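Local structure of Myo-inositol dehydrogenase (Corynebacterium glutamicum, 3EUW) at residues Glu30-Ala35 with Arg63-Gly68; Ser56-Phe61 with Ile82-Glu87; Glu147-Ile152 with Leu241-Ser246; Val190-Thr195 with Val215-Ser220. The protein probably catalyses the NAD+-dependent oxidation of myo-inositol at its 2-hydroxyl. One frame throughout, in Å; residues are numbered along the deposited sequence.

Contacts 1 and 2 belong to the Rossmann-type nucleotide-binding domain, contacts 3 and 4 to the C-terminal sheet domain; contact 1 lies about 41 Å from contact 3, centre to centre. The first two are side-chain packing without backbone bonds: contact 1, partly buried, sets valines against an arginine held by an aspartate, and contact 2, at the surface, joins two helices by a salt bridge and a phenylalanine. They meet where Ala35 CB lies 3.6 Å from Val60 CG2. Contacts 3 and 4 are buried antiparallel strand pairs of one sheet, each with a classic bulge, helices against one face and a second subunit at the other.

Contact 1: residues Glu30-Ala35 with Arg63-Gly68; sequences ELVVIA and RDDIDG
Val32 and Val33 of the strand meet Arg63 and Ile66 of the loop through side chains alone; no hydrogen bond joins the two segments. The apolar part centres on Ile66 CD1, which lies 4.0 Å from Val32 CG2 and a little farther from Val33 CG1. Val33 CG1 also meets the aliphatic part of the arginine, 4.0 Å from Arg63 CD, the two side chains running past each other in opposite directions. With chi1 at 67°, CG1 is the branch of Val33 that makes both of these contacts. Val32 lies over one face of the guanidinium, its CB 3.8 Å from Arg63 NH2, and its branch CG2 reaches both NE and NH2. The loop packs against an inner strand of the parallel Rossmann sheet: strand 29-35 lies between strands 5-10 and 52-54, and the loop carries the chain from helix 57-60 to strand 68-71. The polar part lies within the loop. Arg63 grips Asp65 side-on with two nitrogens, NE to OD1 at 2.9 Å and NH2 to OD2 at 2.7 Å. The second bond is the straighter, at 164°, and lies near the guanidinium plane, whereas OD1 is tilted 23° from it. A bend at chi3 places NE where it donates to Asp65 OD1. Arg63 NH1 makes a further salt bridge to Glu52.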
loop_
_atom_site.group_PDB
_atom_site.type_symbol
_atom_site.label_atom_id
_atom_site.label_comp_id
_atom_site.label_asym_id
_atom_site.label_seq_id
_atom_site.Cartn_x
_atom_site.Cartn_y
_atom_site.Cartn_z
ATOM N N GLU A 30 -26.773 14.281 -27.517
ATOM C CA GLU A 30 -28.184 14.041 -27.290
ATOM C C GLU A 30 -28.541 12.735 -27.985
ATOM O O GLU A 30 -28.245 12.557 -29.160
ATOM C CB GLU A 30 -28.995 15.208 -27.871
ATOM C CG GLU A 30 -30.488 14.976 -27.967
ATOM C CD GLU A 30 -31.257 16.252 -28.298
ATOM O OE1 GLU A 30 -32.390 16.146 -28.816
ATOM O OE2 GLU A 30 -30.738 17.359 -28.030
ATOM N N LEU A 31 -29.151 11.817 -27.244
ATOM C CA LEU A 31 -29.557 10.527 -27.794
ATOM C C LEU A 31 -30.961 10.688 -28.386
ATOM O O LEU A 31 -31.913 10.963 -27.659
ATOM C CB LEU A 31 -29.571 9.476 -26.684
ATOM C CG LEU A 31 -30.020 8.072 -27.089
ATOM C CD1 LEU A 31 -29.102 7.539 -28.174
ATOM C CD2 LEU A 31 -30.009 7.154 -25.875
ATOM N N VAL A 32 -31.097 10.514 -29.696
ATOM C CA VAL A 32 -32.398 10.686 -30.324
ATOM C C VAL A 32 -33.078 9.413 -30.783
ATOM O O VAL A 32 -34.257 9.435 -31.122
ATOM C CB VAL A 32 -32.322 11.652 -31.523
ATOM C CG1 VAL A 32 -31.832 13.001 -31.056
ATOM C CG2 VAL A 32 -31.411 11.090 -32.602
ATOM N N VAL A 33 -32.353 8.304 -30.808
ATOM C CA VAL A 33 -32.971 7.056 -31.221
ATOM C C VAL A 33 -32.167 5.837 -30.797
ATOM O O VAL A 33 -30.939 5.821 -30.898
ATOM C CB VAL A 33 -33.202 7.021 -32.756
ATOM C CG1 VAL A 33 -31.872 6.987 -33.491
ATOM C CG2 VAL A 33 -34.047 5.809 -33.130
ATOM N N ILE A 34 -32.883 4.827 -30.305
ATOM C CA ILE A 34 -32.295 3.573 -29.854
ATOM C C ILE A 34 -32.917 2.432 -30.662
ATOM O O ILE A 34 -34.134 2.329 -30.762
ATOM C CB ILE A 34 -32.582 3.317 -28.361
ATOM C CG1 ILE A 34 -32.019 4.461 -27.517
ATOM C CG2 ILE A 34 -31.972 1.988 -27.931
ATOM C CD1 ILE A 34 -32.187 4.266 -26.035
ATOM N N ALA A 35 -32.074 1.583 -31.238
ATOM C CA ALA A 35 -32.546 0.460 -32.033
ATOM C C ALA A 35 -32.120 -0.878 -31.424
ATOM O O ALA A 35 -30.977 -1.046 -30.989
ATOM C CB ALA A 35 -32.022 0.572 -33.461
ATOM N N ARG A 63 -33.801 8.479 -40.735
ATOM C CA ARG A 63 -33.655 9.849 -40.235
ATOM C C ARG A 63 -32.591 10.570 -41.046
ATOM O O ARG A 63 -31.794 9.932 -41.737
ATOM C CB ARG A 63 -33.239 9.862 -38.753
ATOM C CG ARG A 63 -34.177 9.118 -37.806
ATOM C CD ARG A 63 -33.651 9.150 -36.365
ATOM N NE ARG A 63 -33.626 10.500 -35.805
ATOM C CZ ARG A 63 -34.592 11.024 -35.058
ATOM N NH1 ARG A 63 -35.670 10.307 -34.771
ATOM N NH2 ARG A 63 -34.491 12.267 -34.607
ATOM N N ASP A 64 -32.573 11.899 -40.955
ATOM C CA ASP A 64 -31.584 12.689 -41.685
ATOM C C ASP A 64 -30.864 13.660 -40.760
ATOM O O ASP A 64 -30.208 14.592 -41.218
ATOM C CB ASP A 64 -32.252 13.448 -42.851
ATOM C CG ASP A 64 -33.223 14.535 -42.389
ATOM O OD1 ASP A 64 -33.617 14.565 -41.206
ATOM O OD2 ASP A 64 -33.605 15.367 -43.235
ATOM N N ASP A 65 -30.976 13.420 -39.456
ATOM C CA ASP A 65 -30.354 14.275 -38.444
ATOM C C ASP A 65 -29.274 13.581 -37.610
ATOM O O ASP A 65 -28.767 14.164 -36.659
ATOM C CB ASP A 65 -31.428 14.789 -37.490
ATOM C CG ASP A 65 -32.067 13.667 -36.687
ATOM O OD1 ASP A 65 -32.083 12.527 -37.178
ATOM O OD2 ASP A 65 -32.564 13.918 -35.576
ATOM N N ILE A 66 -28.928 12.344 -37.947
ATOM C CA ILE A 66 -27.921 11.610 -37.181
ATOM C C ILE A 66 -26.497 12.114 -37.383
ATOM O O ILE A 66 -25.932 11.969 -38.466
ATOM C CB ILE A 66 -27.934 10.106 -37.521
ATOM C CG1 ILE A 66 -29.365 9.578 -37.497
ATOM C CG2 ILE A 66 -27.094 9.339 -36.505
ATOM C CD1 ILE A 66 -30.090 9.831 -36.194
ATOM N N ASP A 67 -25.918 12.686 -36.326
ATOM C CA ASP A 67 -24.545 13.202 -36.372
ATOM C C ASP A 67 -23.528 12.104 -36.067
ATOM O O ASP A 67 -22.379 12.168 -36.495
ATOM C CB ASP A 67 -24.349 14.314 -35.342
ATOM C CG ASP A 67 -25.008 15.607 -35.743
ATOM O OD1 ASP A 67 -24.703 16.122 -36.834
ATOM O OD2 ASP A 67 -25.827 16.109 -34.954
ATOM N N GLY A 68 -23.957 11.108 -35.305
ATOM C CA GLY A 68 -23.054 10.035 -34.947
ATOM C C GLY A 68 -23.756 8.797 -34.439
ATOM O O GLY A 68 -24.850 8.865 -33.877
#

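Contact 2: residues Ser56-Phe61 with Ile82-Glu87; sequences SPDEVF and ITRAVE
Arg84 reaches from helix 78-87 to the short helix 57-60 and the residue after it, where Pro57, Asp58 and Phe61 receive it. The polar link is a salt bridge in which Arg84 NH1 donates to Asp58 OD1 at 2.9 Å. It is bent, 135° at the hydrogen, and OD1 stands 27° out of the guanidinium plane, with the carboxylate turned 45° against that plane. Arg84 NE has a second acid, Asp80, one turn earlier on its own helix. The packing has two parts. Pro57 CG lies over one face of the guanidinium, 3.6 Å from Arg84 NH1. Phe61 takes the inner part of the same side chain: its CE2 is 3.6 Å from Arg84 CB and also touches CD, while CZ lies 4.1 Å from Ala85 CB. The arginine chain, extended from CG to NE, carries the guanidinium across to the short helix. At the start of that helix Ser56 OG accepts from Asp58 N at 3.0 Å, and Ser56 N donates a weak bond to Glu59 OE2. The serine and glutamate form a capping box, on a helical turn packed with helix 78-87 against one side of the Rossmann sheet.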
loop_
_atom_site.group_PDB
_atom_site.type_symbol
_atom_site.label_atom_id
_atom_site.label_comp_id
_atom_site.label_asym_id
_atom_site.label_seq_id
_atom_site.Cartn_x
_atom_site.Cartn_y
_atom_site.Cartn_z
ATOM N N SER A 56 -35.502 -1.771 -36.036
ATOM C CA SER A 56 -34.630 -1.988 -37.186
ATOM C C SER A 56 -33.680 -0.853 -37.539
ATOM O O SER A 56 -33.970 0.316 -37.297
ATOM C CB SER A 56 -35.485 -2.294 -38.417
ATOM O OG SER A 56 -34.727 -2.151 -39.606
ATOM N N PRO A 57 -32.517 -1.191 -38.113
ATOM C CA PRO A 57 -31.567 -0.140 -38.490
ATOM C C PRO A 57 -32.141 0.725 -39.623
ATOM O O PRO A 57 -31.804 1.903 -39.751
ATOM C CB PRO A 57 -30.314 -0.927 -38.900
ATOM C CG PRO A 57 -30.832 -2.296 -39.231
ATOM C CD PRO A 57 -31.897 -2.523 -38.201
ATOM N N ASP A 58 -33.010 0.130 -40.439
ATOM C CA ASP A 58 -33.657 0.858 -41.533
ATOM C C ASP A 58 -34.390 2.069 -40.967
ATOM O O ASP A 58 -34.356 3.150 -41.546
ATOM C CB ASP A 58 -34.668 -0.038 -42.254
ATOM C CG ASP A 58 -34.057 -0.798 -43.414
ATOM O OD1 ASP A 58 -32.815 -0.798 -43.554
ATOM O OD2 ASP A 58 -34.828 -1.404 -44.188
ATOM N N GLU A 59 -35.055 1.875 -39.832
ATOM C CA GLU A 59 -35.795 2.946 -39.179
ATOM C C GLU A 59 -34.855 4.019 -38.637
ATOM O O GLU A 59 -35.243 5.175 -38.518
ATOM C CB GLU A 59 -36.658 2.378 -38.054
ATOM C CG GLU A 59 -37.660 1.343 -38.545
ATOM C CD GLU A 59 -38.365 0.620 -37.415
ATOM O OE1 GLU A 59 -39.182 1.255 -36.712
ATOM O OE2 GLU A 59 -38.093 -0.583 -37.226
ATOM N N VAL A 60 -33.626 3.631 -38.307
ATOM C CA VAL A 60 -32.639 4.585 -37.818
ATOM C C VAL A 60 -32.167 5.448 -38.984
ATOM O O VAL A 60 -32.262 6.671 -38.956
ATOM C CB VAL A 60 -31.389 3.875 -37.239
ATOM C CG1 VAL A 60 -30.284 4.893 -36.995
ATOM C CG2 VAL A 60 -31.740 3.155 -35.954
ATOM N N PHE A 61 -31.652 4.785 -40.011
ATOM C CA PHE A 61 -31.134 5.457 -41.188
ATOM C C PHE A 61 -32.198 6.156 -42.033
ATOM O O PHE A 61 -31.893 6.753 -43.068
ATOM C CB PHE A 61 -30.334 4.459 -42.022
ATOM C CG PHE A 61 -29.061 4.024 -41.360
ATOM C CD1 PHE A 61 -28.048 4.944 -41.107
ATOM C CD2 PHE A 61 -28.883 2.708 -40.952
ATOM C CE1 PHE A 61 -26.874 4.560 -40.452
ATOM C CE2 PHE A 61 -27.714 2.318 -40.299
ATOM C CZ PHE A 61 -26.708 3.249 -40.048
ATOM N N ILE A 82 -21.390 -0.598 -39.441
ATOM C CA ILE A 82 -20.272 0.264 -39.774
ATOM C C ILE A 82 -20.406 0.733 -41.219
ATOM O O ILE A 82 -20.308 1.924 -41.502
ATOM C CB ILE A 82 -18.923 -0.475 -39.607
ATOM C CG1 ILE A 82 -18.588 -0.602 -38.112
ATOM C CG2 ILE A 82 -17.817 0.258 -40.375
ATOM C CD1 ILE A 82 -17.329 -1.410 -37.814
ATOM N N THR A 83 -20.642 -0.217 -42.121
ATOM C CA THR A 83 -20.779 0.066 -43.541
ATOM C C THR A 83 -21.914 1.052 -43.838
ATOM O O THR A 83 -21.698 2.067 -44.494
ATOM C CB THR A 83 -21.022 -1.240 -44.342
ATOM O OG1 THR A 83 -19.923 -2.141 -44.145
ATOM C CG2 THR A 83 -21.156 -0.939 -45.822
ATOM N N ARG A 84 -23.114 0.760 -43.354
ATOM C CA ARG A 84 -24.256 1.638 -43.587
ATOM C C ARG A 84 -24.003 3.065 -43.112
ATOM O O ARG A 84 -24.296 4.032 -43.820
ATOM C CB ARG A 84 -25.500 1.122 -42.870
ATOM C CG ARG A 84 -25.979 -0.254 -43.288
ATOM C CD ARG A 84 -27.385 -0.453 -42.747
ATOM N NE ARG A 84 -27.917 -1.796 -42.946
ATOM C CZ ARG A 84 -29.209 -2.094 -42.855
ATOM N NH1 ARG A 84 -30.090 -1.140 -42.579
ATOM N NH2 ARG A 84 -29.618 -3.344 -43.027
ATOM N N ALA A 85 -23.473 3.193 -41.902
ATOM C CA ALA A 85 -23.209 4.507 -41.336
ATOM C C ALA A 85 -22.177 5.259 -42.163
ATOM O O ALA A 85 -22.399 6.401 -42.563
ATOM C CB ALA A 85 -22.732 4.368 -39.898
ATOM N N VAL A 86 -21.051 4.612 -42.420
ATOM C CA VAL A 86 -19.988 5.229 -43.197
ATOM C C VAL A 86 -20.446 5.607 -44.612
ATOM O O VAL A 86 -20.093 6.672 -45.113
ATOM C CB VAL A 86 -18.753 4.291 -43.268
ATOM C CG1 VAL A 86 -17.773 4.789 -44.304
ATOM C CG2 VAL A 86 -18.073 4.236 -41.915
ATOM N N GLU A 87 -21.238 4.747 -45.248
ATOM C CA GLU A 87 -21.721 5.030 -46.599
ATOM C C GLU A 87 -22.585 6.286 -46.628
ATOM O O GLU A 87 -22.776 6.894 -47.683
ATOM C CB GLU A 87 -22.510 3.845 -47.157
ATOM C CG GLU A 87 -21.688 2.571 -47.296
ATOM C CD GLU A 87 -22.405 1.481 -48.076
ATOM O OE1 GLU A 87 -23.614 1.257 -47.834
ATOM O OE2 GLU A 87 -21.750 0.841 -48.928
#

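Contact 3: residues Glu147-Ile152 with Leu241-Ser246; sequences EQLVII and LEAFGS
Phe244 has two flat neighbours on the other strand, both set obliquely to its ring: the carboxylate of Glu147, with planes 60° apart, and the amide of Gln148. Glu147 OE1 lies 3.6 Å from Phe244 CE2, and Gln148 OE1 is 3.9 Å from Phe244 CD2. The side chains of Gln148 and Phe244 lie side by side, pointing the same way, with amide and ring planes 54° apart, while the glutamate crosses obliquely; the polar ends of Glu147 and Gln148 go to the second subunit, OE1 of Glu147 to His232 and OE1 of Gln148 to Arg154. Glu147 and Gln148 share one partner because Phe244 O accepts from both backbone nitrogens, at 2.9 Å from Glu147 N and 3.1 Å from Gln148 N, which makes a classic beta bulge. Phe244 N donates back to Gln148 O at 2.8 Å; beyond the bulge two bonds join Val150 and Glu242. The face bearing Leu149, Ile151, Leu241 and Ala243 is apolar: Leu149 CD1 touches both Leu241 CD2 at 3.9 Å and Ala243 CB at 4.0 Å. Helices 129-139 and 169-185 pack on this face, and the opposite one meets the second subunit, where Glu242 bridges to Arg154 and Arg240 of that chain. In the sheet, strands 224-230 and 248-252 flank the pair.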
loop_
_atom_site.group_PDB
_atom_site.type_symbol
_atom_site.label_atom_id
_atom_site.label_comp_id
_atom_site.label_asym_id
_atom_site.label_seq_id
_atom_site.Cartn_x
_atom_site.Cartn_y
_atom_site.Cartn_z
ATOM N N GLU A 147 10.989 -0.713 -22.156
ATOM C CA GLU A 147 11.633 -1.983 -22.437
ATOM C C GLU A 147 10.721 -3.196 -22.241
ATOM O O GLU A 147 10.816 -4.181 -22.980
ATOM C CB GLU A 147 12.891 -2.123 -21.577
ATOM C CG GLU A 147 13.907 -1.003 -21.829
ATOM C CD GLU A 147 15.085 -1.032 -20.867
ATOM O OE1 GLU A 147 15.037 -1.790 -19.871
ATOM O OE2 GLU A 147 16.056 -0.286 -21.101
ATOM N N GLN A 148 9.836 -3.120 -21.253
ATOM C CA GLN A 148 8.919 -4.214 -20.967
ATOM C C GLN A 148 7.556 -3.658 -20.597
ATOM O O GLN A 148 7.456 -2.590 -19.983
ATOM C CB GLN A 148 9.435 -5.055 -19.801
ATOM C CG GLN A 148 10.876 -5.447 -19.913
ATOM C CD GLN A 148 11.308 -6.384 -18.804
ATOM O OE1 GLN A 148 10.901 -6.240 -17.647
ATOM N NE2 GLN A 148 12.154 -7.342 -19.150
ATOM N N LEU A 149 6.512 -4.395 -20.963
ATOM C CA LEU A 149 5.140 -4.008 -20.667
ATOM C C LEU A 149 4.467 -5.291 -20.185
ATOM O O LEU A 149 4.331 -6.248 -20.943
ATOM C CB LEU A 149 4.463 -3.466 -21.928
ATOM C CG LEU A 149 3.082 -2.830 -21.755
ATOM C CD1 LEU A 149 3.160 -1.626 -20.820
ATOM C CD2 LEU A 149 2.558 -2.404 -23.110
ATOM N N VAL A 150 4.067 -5.316 -18.918
ATOM C CA VAL A 150 3.450 -6.500 -18.345
ATOM C C VAL A 150 1.996 -6.229 -18.036
ATOM O O VAL A 150 1.668 -5.325 -17.275
ATOM C CB VAL A 150 4.177 -6.928 -17.071
ATOM C CG1 VAL A 150 3.564 -8.209 -16.531
ATOM C CG2 VAL A 150 5.663 -7.121 -17.368
ATOM N N ILE A 151 1.125 -7.018 -18.649
ATOM C CA ILE A 151 -0.306 -6.845 -18.478
ATOM C C ILE A 151 -0.935 -8.089 -17.887
ATOM O O ILE A 151 -0.679 -9.202 -18.337
ATOM C CB ILE A 151 -0.961 -6.517 -19.837
ATOM C CG1 ILE A 151 -0.264 -5.288 -20.441
ATOM C CG2 ILE A 151 -2.452 -6.256 -19.660
ATOM C CD1 ILE A 151 -0.740 -4.888 -21.844
ATOM N N ILE A 152 -1.743 -7.896 -16.853
ATOM C CA ILE A 152 -2.410 -9.014 -16.209
ATOM C C ILE A 152 -3.891 -8.730 -16.132
ATOM O O ILE A 152 -4.344 -7.858 -15.378
ATOM C CB ILE A 152 -1.864 -9.263 -14.792
ATOM C CG1 ILE A 152 -0.372 -9.606 -14.875
ATOM C CG2 ILE A 152 -2.657 -10.390 -14.117
ATOM C CD1 ILE A 152 0.312 -9.826 -13.531
ATOM N N LEU A 241 -1.366 -3.266 -15.005
ATOM C CA LEU A 241 -0.462 -2.972 -16.095
ATOM C C LEU A 241 0.812 -2.375 -15.525
ATOM O O LEU A 241 0.771 -1.515 -14.645
ATOM C CB LEU A 241 -1.109 -1.999 -17.083
ATOM C CG LEU A 241 -0.268 -1.666 -18.319
ATOM C CD1 LEU A 241 -1.177 -1.246 -19.462
ATOM C CD2 LEU A 241 0.736 -0.581 -17.991
ATOM N N GLU A 242 1.939 -2.832 -16.046
ATOM C CA GLU A 242 3.231 -2.362 -15.594
ATOM C C GLU A 242 4.109 -2.029 -16.800
ATOM O O GLU A 242 4.265 -2.850 -17.703
ATOM C CB GLU A 242 3.883 -3.464 -14.752
ATOM C CG GLU A 242 5.276 -3.165 -14.254
ATOM C CD GLU A 242 5.932 -4.375 -13.590
ATOM O OE1 GLU A 242 5.246 -5.123 -12.860
ATOM O OE2 GLU A 242 7.139 -4.578 -13.790
ATOM N N ALA A 243 4.663 -0.822 -16.813
ATOM C CA ALA A 243 5.568 -0.392 -17.873
ATOM C C ALA A 243 6.953 -0.202 -17.237
ATOM O O ALA A 243 7.128 0.599 -16.313
ATOM C CB ALA A 243 5.090 0.915 -18.488
ATOM N N PHE A 244 7.932 -0.954 -17.718
ATOM C CA PHE A 244 9.283 -0.860 -17.176
ATOM C C PHE A 244 10.225 -0.270 -18.220
ATOM O O PHE A 244 10.282 -0.753 -19.356
ATOM C CB PHE A 244 9.786 -2.249 -16.767
ATOM C CG PHE A 244 11.213 -2.261 -16.286
ATOM C CD1 PHE A 244 11.526 -1.887 -14.980
ATOM C CD2 PHE A 244 12.249 -2.623 -17.141
ATOM C CE1 PHE A 244 12.852 -1.875 -14.533
ATOM C CE2 PHE A 244 13.586 -2.611 -16.693
ATOM C CZ PHE A 244 13.879 -2.236 -15.387
ATOM N N GLY A 245 10.966 0.764 -17.828
ATOM C CA GLY A 245 11.884 1.394 -18.751
ATOM C C GLY A 245 13.291 1.534 -18.210
ATOM O O GLY A 245 13.577 1.133 -17.082
ATOM N N SER A 246 14.170 2.120 -19.020
ATOM C CA SER A 246 15.562 2.304 -18.636
ATOM C C SER A 246 15.749 3.189 -17.398
ATOM O O SER A 246 16.766 3.093 -16.734
ATOM C CB SER A 246 16.355 2.883 -19.812
ATOM O OG SER A 246 15.762 4.078 -20.301
#

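Contact 4: residues Val190-Thr195 with Val215-Ser220; sequences VEVTAT and VTLRGS
A classic beta bulge sits at one end of this antiparallel strand pair in the C-terminal sheet domain: Val190 and Glu191 both face Arg218. Arg218 O takes Val190 N at 2.9 Å, nearly straight at 168°, and Glu191 N only through a weak bond. Arg218 N in turn donates to Glu191 O, and farther along Thr193 and Thr216 form a hydrogen-bonded pair with Thr216 N to Thr193 O at 2.8 Å. Beside the bulge the side chains of Glu191 and Arg218 lie side by side and point the same way. Glu191 OE1 makes a salt bridge to Arg218 NE at 3.1 Å, the carboxylate plane turned 70° from the guanidinium. A bend at chi3 (-50°) turns NE out of the extended chain, to where it meets Glu191 OE1. A water near the same two atoms is modelled unusually close to Glu191 OE1, and its bond there is doubtful. A second water links Thr193 OG1 at 2.6 Å with Thr216 O, to which it donates at 2.7 Å; the Thr193 hydroxyl also bonds Thr329, and Thr216 OG1 bonds Asn226 OD1. On the other face Val192 CG2 packs on Leu217 CD2 at 3.6 Å, and Ala194 CB on Val215 CG2 at 3.9 Å, beneath helices 169-185 and 307-326. Thr193, Thr216 and Arg218 touch the second subunit, Thr193 meeting its own counterpart there. The chemistry thus divides by face: methyl groups pack toward the helices, while the face at the subunit interface carries hydroxyls, bound water and an ion pair in which the glutamate probably offsets the arginine's charge.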
loop_
_atom_site.group_PDB
_atom_site.type_symbol
_atom_site.label_atom_id
_atom_site.label_comp_id
_atom_site.label_asym_id
_atom_site.label_seq_id
_atom_site.Cartn_x
_atom_site.Cartn_y
_atom_site.Cartn_z
ATOM N N VAL A 190 6.427 -7.047 -34.162
ATOM C CA VAL A 190 6.949 -7.868 -35.237
ATOM C C VAL A 190 6.751 -9.368 -35.040
ATOM O O VAL A 190 6.536 -10.086 -36.013
ATOM C CB VAL A 190 8.451 -7.573 -35.489
ATOM C CG1 VAL A 190 8.623 -6.138 -35.935
ATOM C CG2 VAL A 190 9.263 -7.819 -34.233
ATOM N N GLU A 191 6.811 -9.838 -33.794
ATOM C CA GLU A 191 6.636 -11.264 -33.509
ATOM C C GLU A 191 5.600 -11.535 -32.423
ATOM O O GLU A 191 5.387 -10.712 -31.526
ATOM C CB GLU A 191 7.967 -11.907 -33.101
ATOM C CG GLU A 191 9.093 -11.737 -34.126
ATOM C CD GLU A 191 10.318 -12.582 -33.812
ATOM O OE1 GLU A 191 10.612 -12.803 -32.619
ATOM O OE2 GLU A 191 10.999 -13.017 -34.765
ATOM N N VAL A 192 4.980 -12.706 -32.504
ATOM C CA VAL A 192 3.965 -13.093 -31.549
ATOM C C VAL A 192 4.152 -14.513 -31.030
ATOM O O VAL A 192 4.292 -15.456 -31.803
ATOM C CB VAL A 192 2.567 -12.982 -32.176
ATOM C CG1 VAL A 192 1.516 -13.524 -31.229
ATOM C CG2 VAL A 192 2.273 -11.524 -32.507
ATOM N N THR A 193 4.155 -14.650 -29.708
ATOM C CA THR A 193 4.300 -15.954 -29.071
ATOM C C THR A 193 3.168 -16.118 -28.063
ATOM O O THR A 193 2.901 -15.213 -27.278
ATOM C CB THR A 193 5.650 -16.072 -28.354
ATOM O OG1 THR A 193 6.691 -15.694 -29.258
ATOM C CG2 THR A 193 5.904 -17.498 -27.912
ATOM N N ALA A 194 2.495 -17.261 -28.085
ATOM C CA ALA A 194 1.389 -17.479 -27.161
ATOM C C ALA A 194 1.322 -18.910 -26.672
ATOM O O ALA A 194 1.620 -19.845 -27.413
ATOM C CB ALA A 194 0.054 -17.090 -27.826
ATOM N N THR A 195 0.898 -19.067 -25.422
ATOM C CA THR A 195 0.771 -20.371 -24.791
ATOM C C THR A 195 -0.610 -20.472 -24.136
ATOM O O THR A 195 -0.989 -19.611 -23.341
ATOM C CB THR A 195 1.848 -20.539 -23.713
ATOM O OG1 THR A 195 3.130 -20.269 -24.286
ATOM C CG2 THR A 195 1.831 -21.949 -23.154
ATOM N N VAL A 215 0.924 -14.464 -23.255
ATOM C CA VAL A 215 1.385 -13.987 -24.551
ATOM C C VAL A 215 2.639 -13.126 -24.399
ATOM O O VAL A 215 2.762 -12.351 -23.448
ATOM C CB VAL A 215 0.297 -13.144 -25.249
ATOM C CG1 VAL A 215 0.864 -12.491 -26.503
ATOM C CG2 VAL A 215 -0.910 -14.025 -25.603
ATOM N N THR A 216 3.577 -13.280 -25.320
ATOM C CA THR A 216 4.781 -12.465 -25.318
ATOM C C THR A 216 4.996 -11.911 -26.736
ATOM O O THR A 216 5.195 -12.665 -27.684
ATOM C CB THR A 216 6.018 -13.272 -24.864
ATOM O OG1 THR A 216 5.819 -13.739 -23.526
ATOM C CG2 THR A 216 7.245 -12.407 -24.871
ATOM N N LEU A 217 4.929 -10.590 -26.869
ATOM C CA LEU A 217 5.103 -9.934 -28.168
ATOM C C LEU A 217 6.464 -9.245 -28.244
ATOM O O LEU A 217 6.952 -8.718 -27.243
ATOM C CB LEU A 217 4.026 -8.865 -28.381
ATOM C CG LEU A 217 2.557 -9.200 -28.122
ATOM C CD1 LEU A 217 1.737 -7.921 -28.146
ATOM C CD2 LEU A 217 2.052 -10.185 -29.166
ATOM N N ARG A 218 7.072 -9.257 -29.427
ATOM C CA ARG A 218 8.348 -8.573 -29.618
ATOM C C ARG A 218 8.087 -7.296 -30.412
ATOM O O ARG A 218 7.476 -7.339 -31.482
ATOM C CB ARG A 218 9.347 -9.442 -30.383
ATOM C CG ARG A 218 10.632 -8.696 -30.778
ATOM C CD ARG A 218 11.660 -9.638 -31.419
ATOM N NE ARG A 218 11.838 -10.818 -30.592
ATOM C CZ ARG A 218 12.985 -11.191 -30.052
ATOM N NH1 ARG A 218 14.080 -10.466 -30.253
ATOM N NH2 ARG A 218 13.034 -12.296 -29.317
ATOM N N GLY A 219 8.540 -6.167 -29.872
ATOM C CA GLY A 219 8.381 -4.886 -30.541
ATOM C C GLY A 219 9.553 -4.646 -31.479
ATOM O O GLY A 219 10.617 -5.242 -31.308
ATOM N N SER A 220 9.365 -3.766 -32.460
ATOM C CA SER A 220 10.397 -3.465 -33.448
ATOM C C SER A 220 11.752 -3.033 -32.891
ATOM O O SER A 220 12.772 -3.138 -33.577
ATOM C CB SER A 220 9.880 -2.399 -34.417
ATOM O OG SER A 220 9.479 -1.236 -33.718
HETATM O O HOH W 1 9.863 -13.157 -30.336
HETATM O O HOH W 2 7.128 -13.122 -29.497
#